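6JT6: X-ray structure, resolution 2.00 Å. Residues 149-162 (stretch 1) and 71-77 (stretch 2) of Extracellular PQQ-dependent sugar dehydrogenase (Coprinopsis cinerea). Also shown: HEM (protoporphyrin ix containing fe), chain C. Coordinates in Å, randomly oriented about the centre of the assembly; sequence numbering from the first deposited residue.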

# COMPACT_ATOMS: atom_id res chain seq x y z
N THR A 149 -3.18 -5.51 16.73
CA THR A 149 -4.18 -6.55 16.61
C THR A 149 -4.51 -6.84 15.15
O THR A 149 -4.95 -5.93 14.41
CB THR A 149 -5.44 -6.21 17.43
OG1 THR A 149 -5.09 -6.03 18.83
CG2 THR A 149 -6.53 -7.33 17.30
N LYS A 150 -4.29 -8.10 14.75
CA LYS A 150 -4.61 -8.60 13.39
C LYS A 150 -6.10 -8.51 13.06
O LYS A 150 -6.94 -8.39 13.97
CB LYS A 150 -4.24 -10.07 13.23
CG LYS A 150 -2.80 -10.46 13.53
CD LYS A 150 -1.80 -9.99 12.50
CE LYS A 150 -0.40 -10.22 13.06
NZ LYS A 150 0.63 -10.36 11.98
N PRO A 151 -6.44 -8.57 11.74
CA PRO A 151 -7.85 -8.75 11.42
C PRO A 151 -8.39 -10.01 12.13
O PRO A 151 -7.64 -10.93 12.46
CB PRO A 151 -7.84 -8.89 9.88
CG PRO A 151 -6.67 -8.04 9.47
CD PRO A 151 -5.63 -8.41 10.50
N LEU A 152 -9.69 -10.00 12.40
CA LEU A 152 -10.31 -10.97 13.34
C LEU A 152 -10.12 -12.39 12.88
O LEU A 152 -9.92 -13.28 13.70
CB LEU A 152 -11.82 -10.70 13.46
CG LEU A 152 -12.38 -9.50 14.26
CD1 LEU A 152 -12.41 -9.82 15.73
CD2 LEU A 152 -11.71 -8.15 14.00
N THR A 153 -10.20 -12.60 11.56
CA THR A 153 -9.97 -13.92 10.96
C THR A 153 -8.84 -13.75 9.92
O THR A 153 -9.10 -13.60 8.74
CB THR A 153 -11.25 -14.53 10.38
OG1 THR A 153 -11.80 -13.65 9.39
CG2 THR A 153 -12.32 -14.71 11.48
N PRO A 154 -7.58 -13.77 10.38
CA PRO A 154 -6.47 -13.31 9.53
C PRO A 154 -6.18 -14.20 8.31
O PRO A 154 -5.48 -13.76 7.40
CB PRO A 154 -5.28 -13.24 10.49
CG PRO A 154 -5.67 -13.99 11.72
CD PRO A 154 -7.16 -14.08 11.76
N SER A 155 -6.73 -15.41 8.27
CA SER A 155 -6.64 -16.27 7.07
C SER A 155 -7.47 -15.77 5.88
O SER A 155 -7.19 -16.13 4.74
CB SER A 155 -7.09 -17.69 7.41
OG SER A 155 -8.51 -17.71 7.37
N ASP A 156 -8.48 -14.94 6.14
CA ASP A 156 -9.43 -14.49 5.10
C ASP A 156 -9.09 -13.03 4.70
O ASP A 156 -9.11 -12.14 5.55
CB ASP A 156 -10.88 -14.61 5.65
CG ASP A 156 -11.98 -14.23 4.63
OD1 ASP A 156 -11.73 -13.68 3.53
OD2 ASP A 156 -13.16 -14.47 4.97
N PRO A 157 -8.84 -12.78 3.40
CA PRO A 157 -8.57 -11.42 2.94
C PRO A 157 -9.78 -10.52 3.15
O PRO A 157 -9.63 -9.30 3.19
CB PRO A 157 -8.31 -11.57 1.44
CG PRO A 157 -7.96 -12.98 1.26
CD PRO A 157 -8.59 -13.78 2.34
N SER A 158 -10.96 -11.10 3.32
CA SER A 158 -12.15 -10.25 3.63
C SER A 158 -12.48 -10.10 5.11
O SER A 158 -13.55 -9.59 5.48
CB SER A 158 -13.37 -10.76 2.85
OG SER A 158 -13.13 -10.51 1.47
N SER A 159 -11.55 -10.53 5.95
CA SER A 159 -11.69 -10.42 7.42
C SER A 159 -12.15 -9.05 7.89
O SER A 159 -11.68 -8.03 7.41
CB SER A 159 -10.34 -10.70 8.11
OG SER A 159 -10.49 -10.59 9.51
N GLY A 160 -13.08 -9.05 8.83
CA GLY A 160 -13.33 -7.86 9.66
C GLY A 160 -12.07 -7.43 10.40
O GLY A 160 -11.14 -8.24 10.65
N LEU A 161 -12.02 -6.16 10.74
CA LEU A 161 -10.86 -5.62 11.45
C LEU A 161 -11.26 -4.54 12.46
O LEU A 161 -12.30 -3.90 12.34
CB LEU A 161 -9.80 -5.13 10.45
CG LEU A 161 -10.19 -4.23 9.29
CD1 LEU A 161 -10.64 -2.88 9.80
CD2 LEU A 161 -9.02 -4.07 8.32
N TYR A 162 -10.42 -4.35 13.46
CA TYR A 162 -10.61 -3.26 14.42
C TYR A 162 -10.08 -1.97 13.81
O TYR A 162 -9.11 -1.99 13.03
CB TYR A 162 -9.86 -3.57 15.72
CG TYR A 162 -10.47 -4.76 16.46
CD1 TYR A 162 -11.71 -4.63 17.12
CD2 TYR A 162 -9.83 -6.00 16.46
CE1 TYR A 162 -12.29 -5.71 17.77
CE2 TYR A 162 -10.40 -7.10 17.13
CZ TYR A 162 -11.63 -6.94 17.77
OH TYR A 162 -12.20 -8.02 18.43
CHA HEM C . -9.66 8.25 9.95
CHB HEM C . -12.92 5.16 11.82
CHC HEM C . -10.89 1.50 9.38
CHD HEM C . -8.22 4.77 6.87
C1A HEM C . -10.68 7.72 10.71
C2A HEM C . -11.41 8.43 11.69
C3A HEM C . -12.32 7.54 12.22
C4A HEM C . -12.16 6.29 11.57
CMA HEM C . -13.33 7.83 13.32
CAA HEM C . -11.23 9.89 12.08
CBA HEM C . -9.87 10.19 12.74
CGA HEM C . -9.52 9.30 13.91
O1A HEM C . -8.57 8.47 13.85
O2A HEM C . -10.18 9.40 14.97
C1B HEM C . -12.64 3.88 11.34
C2B HEM C . -13.33 2.71 11.78
C3B HEM C . -12.73 1.65 11.12
C4B HEM C . -11.68 2.24 10.26
CMB HEM C . -14.48 2.67 12.81
CAB HEM C . -13.02 0.19 11.15
CBB HEM C . -13.40 -0.46 12.24
C1C HEM C . -10.03 2.08 8.40
C2C HEM C . -9.31 1.35 7.43
C3C HEM C . -8.55 2.28 6.70
C4C HEM C . -8.79 3.58 7.27
CMC HEM C . -9.43 -0.15 7.23
CAC HEM C . -7.66 1.96 5.54
CBC HEM C . -6.94 0.82 5.48
C1D HEM C . -8.37 5.96 7.60
C2D HEM C . -7.64 7.20 7.23
C3D HEM C . -8.05 8.17 8.06
C4D HEM C . -9.04 7.51 8.94
CMD HEM C . -6.62 7.38 6.14
CAD HEM C . -7.53 9.60 8.12
CBD HEM C . -8.16 10.55 7.11
CGD HEM C . -9.57 10.86 7.55
O1D HEM C . -10.57 10.56 6.85
O2D HEM C . -9.73 11.39 8.65
NA HEM C . -11.14 6.39 10.66
NB HEM C . -11.68 3.56 10.45
NC HEM C . -9.67 3.40 8.32
ND HEM C . -9.24 6.21 8.62
FE HEM C . -10.42 4.95 9.50
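Stretch 2 (71-77) LVGWVDG

Stretch 2 runs as an extended strand from Leu71 to Asp76, the continuation of a strand that begins earlier in the chain, and turns out of it at Gly77, whose positive phi favours glycine. It lies against a loop without regular helix or strand, in which two type I turns, Thr153 to Asp156 and Asp156 to Ser159, follow one another. The loop does not keep step with the strand: the nearest CA pairs are Lys150 with Trp74, Pro154 with Asp76 and Pro157 with Gly73, so neither parallel nor antiparallel applies. Together the two stretches bury 456 Å².

Two hydrogen bonds join them directly. The indole NE1 of Trp74 donates to Pro154 O at 2.9 Å, with a nearly straight angle of 163°. The Lys150 side chain starts out sideways (chi1 and chi2 both m), but its end brings NZ to 2.6 Å from Val75 O; a water links NZ to Val75 N.

Apolar contacts centre on Trp74 (chi1 p). Pro151 CG sits over one face of its six-membered ring, 3.5 Å from the centroid, a CH-pi contact. Toward the strand's start, Leu161 CD2 packs on Val72 CG2 at 3.8 Å.

Carbonyl oxygens line the ring edge, near its plane: Asp156 O lies 3.3 Å from Trp74 CZ2 and Pro157 O 3.5 Å from Trp74 CH2. Pro154 O also approaches Asp76 CB at 3.3 Å.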

# COMPACT_ATOMS: atom_id res chain seq x y z
N LEU A 71 -6.68 0.30 0.89
CA LEU A 71 -5.99 -1.00 0.80
C LEU A 71 -5.45 -1.35 2.15
O LEU A 71 -4.89 -0.51 2.84
CB LEU A 71 -4.88 -1.00 -0.26
CG LEU A 71 -5.20 -0.41 -1.64
CD1 LEU A 71 -3.95 -0.47 -2.51
CD2 LEU A 71 -6.38 -1.08 -2.34
N VAL A 72 -5.63 -2.61 2.53
CA VAL A 72 -5.21 -3.05 3.84
C VAL A 72 -4.42 -4.35 3.72
O VAL A 72 -4.86 -5.31 3.05
CB VAL A 72 -6.39 -3.10 4.85
CG1 VAL A 72 -7.48 -4.04 4.40
CG2 VAL A 72 -5.92 -3.48 6.24
N GLY A 73 -3.23 -4.35 4.31
CA GLY A 73 -2.37 -5.51 4.32
C GLY A 73 -2.02 -5.97 5.71
O GLY A 73 -2.05 -5.18 6.67
N TRP A 74 -1.70 -7.26 5.82
CA TRP A 74 -1.23 -7.84 7.05
C TRP A 74 -0.50 -9.15 6.77
O TRP A 74 -0.46 -9.63 5.61
CB TRP A 74 -2.37 -8.00 8.06
CG TRP A 74 -3.40 -9.04 7.69
CD1 TRP A 74 -3.43 -10.35 8.07
CD2 TRP A 74 -4.57 -8.82 6.89
NE1 TRP A 74 -4.56 -10.98 7.56
CE2 TRP A 74 -5.28 -10.05 6.84
CE3 TRP A 74 -5.10 -7.69 6.24
CZ2 TRP A 74 -6.49 -10.20 6.13
CZ3 TRP A 74 -6.31 -7.84 5.53
CH2 TRP A 74 -6.99 -9.10 5.48
N VAL A 75 0.11 -9.72 7.82
CA VAL A 75 0.75 -11.04 7.70
C VAL A 75 0.07 -11.99 8.68
O VAL A 75 0.03 -11.73 9.88
CB VAL A 75 2.29 -11.00 7.89
CG1 VAL A 75 2.86 -12.39 7.77
CG2 VAL A 75 2.93 -10.15 6.79
N ASP A 76 -0.50 -13.06 8.14
CA ASP A 76 -1.15 -14.11 8.91
C ASP A 76 -0.12 -15.22 9.15
O ASP A 76 0.05 -16.09 8.30
CB ASP A 76 -2.36 -14.65 8.13
CG ASP A 76 -3.02 -15.86 8.80
OD1 ASP A 76 -3.01 -15.93 10.05
OD2 ASP A 76 -3.56 -16.71 8.06
N GLY A 77 0.61 -15.15 10.27
CA GLY A 77 1.69 -16.10 10.56
C GLY A 77 2.91 -15.74 9.75
O GLY A 77 3.64 -14.81 10.12
O HOH W 1 0.03 -8.21 10.55